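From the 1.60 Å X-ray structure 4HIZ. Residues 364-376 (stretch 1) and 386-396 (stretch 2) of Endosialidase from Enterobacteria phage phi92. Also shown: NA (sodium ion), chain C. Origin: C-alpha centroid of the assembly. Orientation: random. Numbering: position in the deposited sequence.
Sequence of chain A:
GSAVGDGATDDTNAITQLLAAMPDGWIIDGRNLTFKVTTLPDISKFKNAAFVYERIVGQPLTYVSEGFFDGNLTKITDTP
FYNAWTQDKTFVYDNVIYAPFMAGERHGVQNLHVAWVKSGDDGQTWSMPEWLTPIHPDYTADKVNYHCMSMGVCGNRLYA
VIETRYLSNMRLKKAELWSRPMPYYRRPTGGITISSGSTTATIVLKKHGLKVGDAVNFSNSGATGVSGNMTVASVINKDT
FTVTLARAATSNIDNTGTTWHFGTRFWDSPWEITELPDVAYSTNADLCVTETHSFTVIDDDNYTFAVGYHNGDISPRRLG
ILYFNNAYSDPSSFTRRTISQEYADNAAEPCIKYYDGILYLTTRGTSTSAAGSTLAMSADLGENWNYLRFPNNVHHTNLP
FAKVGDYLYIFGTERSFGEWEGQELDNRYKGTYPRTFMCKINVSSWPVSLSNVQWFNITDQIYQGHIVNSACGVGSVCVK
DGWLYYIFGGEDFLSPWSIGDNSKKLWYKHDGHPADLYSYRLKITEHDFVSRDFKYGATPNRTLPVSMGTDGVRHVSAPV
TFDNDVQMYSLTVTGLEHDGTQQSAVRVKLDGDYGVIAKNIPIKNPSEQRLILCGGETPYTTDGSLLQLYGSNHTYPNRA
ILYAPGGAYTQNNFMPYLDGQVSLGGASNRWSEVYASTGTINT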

ATOM      1  N   ARG A 364     -37.824   3.995   4.056  1.00 11.55           N
ATOM      2  CA  ARG A 364     -37.488   4.089   2.638  1.00 10.69           C
ATOM      3  C   ARG A 364     -38.767   3.897   1.805  1.00 12.23           C
ATOM      4  O   ARG A 364     -39.507   2.927   2.020  1.00 13.97           O
ATOM      5  N   GLY A 365     -38.998   4.781   0.840  1.00 11.70           N
ATOM      6  CA  GLY A 365     -40.105   4.609  -0.117  1.00 12.35           C
ATOM      7  C   GLY A 365     -39.648   3.665  -1.227  1.00 13.51           C
ATOM      8  O   GLY A 365     -38.473   3.732  -1.655  1.00 14.33           O
ATOM      9  N   THR A 366     -40.543   2.807  -1.735  1.00 14.73           N
ATOM     10  CA  THR A 366     -40.087   1.841  -2.720  1.00 15.42           C
ATOM     11  C   THR A 366     -40.646   2.099  -4.109  1.00 14.65           C
ATOM     12  O   THR A 366     -40.351   1.345  -5.053  1.00 15.30           O
ATOM     13  N   SER A 367     -41.398   3.186  -4.264  1.00 14.49           N
ATOM     14  CA  SER A 367     -41.927   3.538  -5.590  1.00 16.14           C
ATOM     15  C   SER A 367     -41.837   5.023  -5.888  1.00 15.32           C
ATOM     16  O   SER A 367     -42.177   5.865  -5.064  1.00 16.68           O
ATOM     17  N   THR A 368     -41.406   5.353  -7.088  1.00 14.53           N
ATOM     18  CA  THR A 368     -41.397   6.750  -7.468  1.00 15.58           C
ATOM     19  C   THR A 368     -42.835   7.297  -7.658  1.00 16.03           C
ATOM     20  O   THR A 368     -43.052   8.510  -7.635  1.00 15.82           O
ATOM     21  N   SER A 369     -43.813   6.406  -7.808  1.00 16.73           N
ATOM     22  CA  SER A 369     -45.165   6.849  -8.138  1.00 17.99           C
ATOM     23  C   SER A 369     -46.194   6.579  -7.033  1.00 18.55           C
ATOM     24  O   SER A 369     -47.413   6.495  -7.280  1.00 19.66           O
ATOM     25  N   ALA A 370     -45.697   6.423  -5.821  1.00 17.22           N
ATOM     26  CA  ALA A 370     -46.588   6.323  -4.679  1.00 17.09           C
ATOM     27  C   ALA A 370     -45.948   7.100  -3.528  1.00 16.80           C
ATOM     28  O   ALA A 370     -44.747   7.342  -3.541  1.00 16.56           O
ATOM     29  N   ALA A 371     -46.763   7.482  -2.542  1.00 15.99           N
ATOM     30  CA  ALA A 371     -46.271   8.211  -1.369  1.00 15.04           C
ATOM     31  C   ALA A 371     -45.057   7.479  -0.797  1.00 14.72           C
ATOM     32  O   ALA A 371     -45.045   6.241  -0.672  1.00 14.72           O
ATOM     33  N   GLY A 372     -44.018   8.249  -0.471  1.00 13.91           N
ATOM     34  CA  GLY A 372     -42.721   7.642  -0.178  1.00 13.73           C
ATOM     35  C   GLY A 372     -42.349   7.729   1.283  1.00 12.98           C
ATOM     36  O   GLY A 372     -43.198   7.559   2.165  1.00 13.37           O
ATOM     37  N   SER A 373     -41.078   8.025   1.557  1.00 12.34           N
ATOM     38  CA  SER A 373     -40.584   8.038   2.945  1.00 11.62           C
ATOM     39  C   SER A 373     -41.456   8.832   3.906  1.00 11.71           C
ATOM     40  O   SER A 373     -41.996   9.911   3.567  1.00 11.74           O
ATOM     41  N   THR A 374     -41.495   8.331   5.143  1.00 12.13           N
ATOM     42  CA  THR A 374     -42.270   8.917   6.235  1.00 12.58           C
ATOM     43  C   THR A 374     -41.345   9.039   7.429  1.00 12.12           C
ATOM     44  O   THR A 374     -40.484   8.180   7.637  1.00 12.69           O
ATOM     45  N   LEU A 375     -41.521  10.112   8.188  1.00 12.57           N
ATOM     46  CA  LEU A 375     -40.898  10.282   9.495  1.00 13.31           C
ATOM     47  C   LEU A 375     -41.953  10.001  10.558  1.00 13.72           C
ATOM     48  O   LEU A 375     -43.091  10.462  10.449  1.00 15.22           O
ATOM     49  N   ALA A 376     -41.599   9.237  11.578  1.00 13.18           N
ATOM     50  CA  ALA A 376     -42.586   8.907  12.616  1.00 13.60           C
ATOM     51  C   ALA A 376     -41.918   8.984  13.987  1.00 14.55           C
ATOM     52  O   ALA A 376     -40.688   8.871  14.089  1.00 15.30           O
ATOM     53  N   ASN A 386     -46.912   8.750  15.715  1.00 16.08           N
ATOM     54  CA  ASN A 386     -47.350   9.958  15.017  1.00 16.13           C
ATOM     55  C   ASN A 386     -46.521  10.053  13.727  1.00 15.48           C
ATOM     56  O   ASN A 386     -45.295   9.875  13.775  1.00 16.34           O
ATOM     57  N   TYR A 387     -47.174  10.324  12.592  1.00 15.12           N
ATOM     58  CA  TYR A 387     -46.545  10.222  11.273  1.00 15.28           C
ATOM     59  C   TYR A 387     -46.491  11.547  10.550  1.00 15.54           C
ATOM     60  O   TYR A 387     -47.441  12.362  10.647  1.00 17.00           O
ATOM     61  N   LEU A 388     -45.416  11.721   9.772  1.00 14.94           N
ATOM     62  CA  LEU A 388     -45.286  12.847   8.859  1.00 14.94           C
ATOM     63  C   LEU A 388     -44.741  12.315   7.527  1.00 14.64           C
ATOM     64  O   LEU A 388     -43.576  11.901   7.455  1.00 15.65           O
ATOM     65  N   ARG A 389     -45.558  12.324   6.484  1.00 14.53           N
ATOM     66  CA  ARG A 389     -45.077  11.892   5.176  1.00 14.33           C
ATOM     67  C   ARG A 389     -44.182  12.972   4.575  1.00 14.84           C
ATOM     68  O   ARG A 389     -44.547  14.151   4.568  1.00 15.68           O
ATOM     69  N   PHE A 390     -43.011  12.604   4.062  1.00 14.13           N
ATOM     70  CA  PHE A 390     -42.280  13.580   3.248  1.00 13.26           C
ATOM     71  C   PHE A 390     -43.034  13.807   1.947  1.00 14.23           C
ATOM     72  O   PHE A 390     -43.552  12.863   1.364  1.00 14.25           O
ATOM     73  N   PRO A 391     -43.118  15.065   1.492  1.00 14.43           N
ATOM     74  CA  PRO A 391     -43.817  15.301   0.224  1.00 15.14           C
ATOM     75  C   PRO A 391     -42.976  14.750  -0.948  1.00 14.20           C
ATOM     76  O   PRO A 391     -41.764  14.487  -0.810  1.00 14.95           O
ATOM     77  N   ASN A 392     -43.640  14.529  -2.072  1.00 14.82           N
ATOM     78  CA  ASN A 392     -42.946  14.260  -3.329  1.00 15.61           C
ATOM     79  C   ASN A 392     -42.304  12.865  -3.472  1.00 15.22           C
ATOM     80  O   ASN A 392     -41.352  12.712  -4.235  1.00 14.88           O
ATOM     81  N   ASN A 393     -42.859  11.861  -2.784  1.00 14.83           N
ATOM     82  CA  ASN A 393     -42.528  10.441  -3.026  1.00 14.50           C
ATOM     83  C   ASN A 393     -41.018  10.178  -2.921  1.00 14.50           C
ATOM     84  O   ASN A 393     -40.381   9.747  -3.888  1.00 14.82           O
ATOM     85  N   VAL A 394     -40.434  10.469  -1.761  1.00 13.06           N
ATOM     86  CA  VAL A 394     -39.006  10.187  -1.556  1.00 13.39           C
ATOM     87  C   VAL A 394     -38.861   8.660  -1.599  1.00 12.42           C
ATOM     88  O   VAL A 394     -39.593   7.934  -0.921  1.00 13.33           O
ATOM     89  N   HIS A 395     -37.937   8.168  -2.423  1.00 12.14           N
ATOM     90  CA  HIS A 395     -37.866   6.743  -2.712  1.00 11.98           C
ATOM     91  C   HIS A 395     -36.433   6.258  -2.985  1.00 12.46           C
ATOM     92  O   HIS A 395     -35.531   7.060  -3.300  1.00 12.32           O
ATOM     93  N   HIS A 396     -36.244   4.952  -2.821  1.00 12.43           N
ATOM     94  CA  HIS A 396     -35.033   4.194  -3.180  1.00 11.84           C
ATOM     95  C   HIS A 396     -33.896   4.331  -2.209  1.00 12.93           C
ATOM     96  O   HIS A 396     -32.854   3.651  -2.363  1.00 14.27           O
TER

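The two stretches meet as a short antiparallel strand pair that gives way to a close, largely polar loop contact, in which side chains from 386-396 reach backbone carbonyls of 364-376 and three waters bridge the two stretches. In the strands, L375 N to L388 O (2.8 Å) and L388 N to L375 O (2.7 Å) are hydrogen bonds. Side chains alternate across this sheet: L375 (t, p) and L388 (m, t) share one face, L375 CD2 and L388 CD1 4.4 Å apart, while T374, A376, Y387 and R389 occupy the other. There A376 CB lies 3.8 Å from Y387 CD1, and T374 CG2 sits at the edge of the Y387 ring. F390 (m) carries the apolar patch onward, its CE1 3.9 Å from L375 CB. R389 (t, p, p) folds back so that NH1 donates to G372 O (2.9 Å), with A371 CB over one face of its guanidinium, 3.4 Å from CZ. N393 (m) similarly sends ND2 to T368 O (3.0 Å), tying down the S367-A370 type I turn. H395 (p) is held by its own stretch, ND1 donating to N393 O (2.7 Å), and its ring lies flat beneath T368, whose CA is 3.6 Å from the ring centroid. S373 points toward the other stretch in rotamer m, with OG 3.7 Å from V394 CG1. G365 and G372 pack close to V394 O; an ideal CB on either would clash with it. Water 3 joins G372 N to N393 N and F390 O; water 4 links S373 O to V394 N and F390 O. At the far end, water 1 bridges R364 NH2 (2.9 Å) and H396 ND1 (2.8 Å). On the turn, S367 OG accepts a hydrogen bond from S369 N (3.0 Å). The sodium ion NA is coordinated by S367 OG at 2.7 Å, with waters 2 and 5 as further ligands.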

ATOM      1  CB  ARG A 364     -36.562   2.933   2.276  1.00 11.02           C
ATOM      2  CG  ARG A 364     -36.310   2.782   0.755  1.00 12.17           C
ATOM      3  CD  ARG A 364     -35.230   1.730   0.558  1.00 13.04           C
ATOM      4  NE  ARG A 364     -35.171   1.291  -0.823  1.00 14.30           N
ATOM      5  CZ  ARG A 364     -34.241   0.481  -1.312  1.00 15.93           C
ATOM      6  NH1 ARG A 364     -33.273   0.017  -0.534  1.00 17.07           N
ATOM      7  NH2 ARG A 364     -34.271   0.151  -2.597  1.00 16.80           N
ATOM      8  CB  THR A 366     -40.368   0.384  -2.284  1.00 16.36           C
ATOM      9  OG1 THR A 366     -41.782   0.215  -2.090  1.00 17.59           O
ATOM     10  CG2 THR A 366     -39.610   0.042  -0.949  1.00 16.27           C
ATOM     11  CB  SER A 367     -43.387   3.076  -5.711  1.00 18.62           C
ATOM     12  OG  SER A 367     -44.005   3.548  -6.910  1.00 20.80           O
ATOM     13  CB  THR A 368     -40.598   6.950  -8.767  1.00 15.56           C
ATOM     14  OG1 THR A 368     -40.369   8.344  -8.965  1.00 15.50           O
ATOM     15  CG2 THR A 368     -41.425   6.395  -9.980  1.00 16.43           C
ATOM     16  CB  SER A 369     -45.603   6.201  -9.445  1.00 20.55           C
ATOM     17  OG  SER A 369     -45.593   4.781  -9.326  1.00 22.91           O
ATOM     18  CB  ALA A 370     -46.783   4.870  -4.313  1.00 18.77           C
ATOM     19  CB  ALA A 371     -47.370   8.354  -0.339  1.00 15.94           C
ATOM     20  CB  SER A 373     -39.195   8.686   2.978  1.00 12.62           C
ATOM     21  OG  SER A 373     -38.281   7.863   2.283  1.00 12.84           O
ATOM     22  CB  THR A 374     -43.407   7.943   6.624  1.00 13.47           C
ATOM     23  OG1 THR A 374     -44.244   7.736   5.485  1.00 13.58           O
ATOM     24  CG2 THR A 374     -44.285   8.475   7.759  1.00 15.09           C
ATOM     25  CB  LEU A 375     -40.359  11.716   9.655  1.00 14.09           C
ATOM     26  CG  LEU A 375     -39.845  12.154  11.040  1.00 15.43           C
ATOM     27  CD1 LEU A 375     -38.614  11.336  11.490  1.00 14.71           C
ATOM     28  CD2 LEU A 375     -39.505  13.659  11.033  1.00 16.79           C
ATOM     29  CB  ALA A 376     -43.153   7.526  12.353  1.00 15.68           C
ATOM     30  CB  ASN A 386     -47.036  11.166  15.892  1.00 18.68           C
ATOM     31  CG  ASN A 386     -47.856  11.155  17.172  1.00 24.14           C
ATOM     32  OD1 ASN A 386     -47.324  11.093  18.286  1.00 30.01           O
ATOM     33  ND2 ASN A 386     -49.161  11.181  17.007  1.00 23.73           N
ATOM     34  CB  TYR A 387     -47.389   9.292  10.387  1.00 15.95           C
ATOM     35  CG  TYR A 387     -47.598   7.921  10.968  1.00 17.83           C
ATOM     36  CD1 TYR A 387     -46.604   6.954  10.873  1.00 17.88           C
ATOM     37  CD2 TYR A 387     -48.795   7.592  11.613  1.00 18.63           C
ATOM     38  CE1 TYR A 387     -46.789   5.670  11.401  1.00 17.85           C
ATOM     39  CE2 TYR A 387     -48.996   6.322  12.145  1.00 19.32           C
ATOM     40  CZ  TYR A 387     -47.988   5.362  12.033  1.00 18.96           C
ATOM     41  OH  TYR A 387     -48.199   4.101  12.563  1.00 20.24           O
ATOM     42  CB  LEU A 388     -44.294  13.876   9.424  1.00 15.57           C
ATOM     43  CG  LEU A 388     -44.730  14.705  10.643  1.00 17.06           C
ATOM     44  CD1 LEU A 388     -43.537  15.462  11.224  1.00 17.90           C
ATOM     45  CD2 LEU A 388     -45.826  15.690  10.237  1.00 18.07           C
ATOM     46  CB  ARG A 389     -46.286  11.665   4.254  1.00 14.07           C
ATOM     47  CG  ARG A 389     -45.911  11.164   2.856  1.00 14.97           C
ATOM     48  CD  ARG A 389     -45.704   9.667   2.848  1.00 14.71           C
ATOM     49  NE  ARG A 389     -46.963   8.934   3.063  1.00 15.60           N
ATOM     50  CZ  ARG A 389     -47.062   7.615   2.982  1.00 15.44           C
ATOM     51  NH1 ARG A 389     -45.987   6.863   2.730  1.00 14.91           N
ATOM     52  NH2 ARG A 389     -48.250   7.025   3.151  1.00 14.27           N
ATOM     53  CB  PHE A 390     -40.853  13.113   2.925  1.00 13.49           C
ATOM     54  CG  PHE A 390     -39.899  13.186   4.089  1.00 12.97           C
ATOM     55  CD1 PHE A 390     -39.770  12.103   4.959  1.00 13.98           C
ATOM     56  CD2 PHE A 390     -39.107  14.327   4.281  1.00 13.35           C
ATOM     57  CE1 PHE A 390     -38.891  12.148   6.028  1.00 14.05           C
ATOM     58  CE2 PHE A 390     -38.190  14.384   5.368  1.00 13.66           C
ATOM     59  CZ  PHE A 390     -38.078  13.283   6.217  1.00 14.24           C
ATOM     60  CB  PRO A 391     -43.891  16.838   0.145  1.00 15.64           C
ATOM     61  CG  PRO A 391     -42.716  17.304   0.935  1.00 16.21           C
ATOM     62  CD  PRO A 391     -42.605  16.311   2.086  1.00 15.72           C
ATOM     63  CB  ASN A 392     -41.936  15.365  -3.656  1.00 17.65           C
ATOM     64  CG  ASN A 392     -42.596  16.727  -3.823  1.00 18.74           C
ATOM     65  OD1 ASN A 392     -42.164  17.723  -3.229  1.00 21.13           O
ATOM     66  ND2 ASN A 392     -43.606  16.784  -4.661  1.00 18.08           N
ATOM     67  CB  ASN A 393     -43.032   9.958  -4.411  1.00 14.15           C
ATOM     68  CG  ASN A 393     -44.527  10.187  -4.622  1.00 14.61           C
ATOM     69  OD1 ASN A 393     -45.256  10.588  -3.705  1.00 16.08           O
ATOM     70  ND2 ASN A 393     -45.002   9.901  -5.845  1.00 14.98           N
ATOM     71  CB  VAL A 394     -38.506  10.797  -0.221  1.00 13.74           C
ATOM     72  CG1 VAL A 394     -37.018  10.478   0.029  1.00 13.47           C
ATOM     73  CG2 VAL A 394     -38.728  12.364  -0.207  1.00 14.27           C
ATOM     74  CB  HIS A 395     -38.803   6.403  -3.896  1.00 13.33           C
ATOM     75  CG  HIS A 395     -38.397   7.065  -5.174  1.00 13.59           C
ATOM     76  ND1 HIS A 395     -38.621   8.400  -5.427  1.00 14.00           N
ATOM     77  CD2 HIS A 395     -37.786   6.570  -6.276  1.00 14.64           C
ATOM     78  CE1 HIS A 395     -38.156   8.707  -6.631  1.00 14.46           C
ATOM     79  NE2 HIS A 395     -37.644   7.612  -7.166  1.00 14.53           N
ATOM     80  CB  HIS A 396     -34.496   4.525  -4.594  1.00 12.93           C
ATOM     81  CG  HIS A 396     -35.359   4.024  -5.702  1.00 14.96           C
ATOM     82  ND1 HIS A 396     -36.426   3.164  -5.513  1.00 15.86           N
ATOM     83  CD2 HIS A 396     -35.290   4.259  -7.033  1.00 16.78           C
ATOM     84  CE1 HIS A 396     -36.993   2.910  -6.686  1.00 16.98           C
ATOM     85  NE2 HIS A 396     -36.321   3.561  -7.623  1.00 16.64           N
TER
HETATM   86 NA    NA C 827     -46.214   2.053  -7.310  1.00 48.76          NA
HETATM   87  O   HOH W   1     -36.812   1.228  -3.534  1.00 16.92           O
HETATM   88  O   HOH W   2     -48.207   3.545  -8.561  1.00 50.71           O
HETATM   89  O   HOH W   3     -44.869  11.333  -0.606  1.00 16.37           O
HETATM   90  O   HOH W   4     -42.113  10.689   0.621  1.00 14.31           O
HETATM   91  O   HOH W   5     -47.181   0.454  -5.551  1.00 47.57           O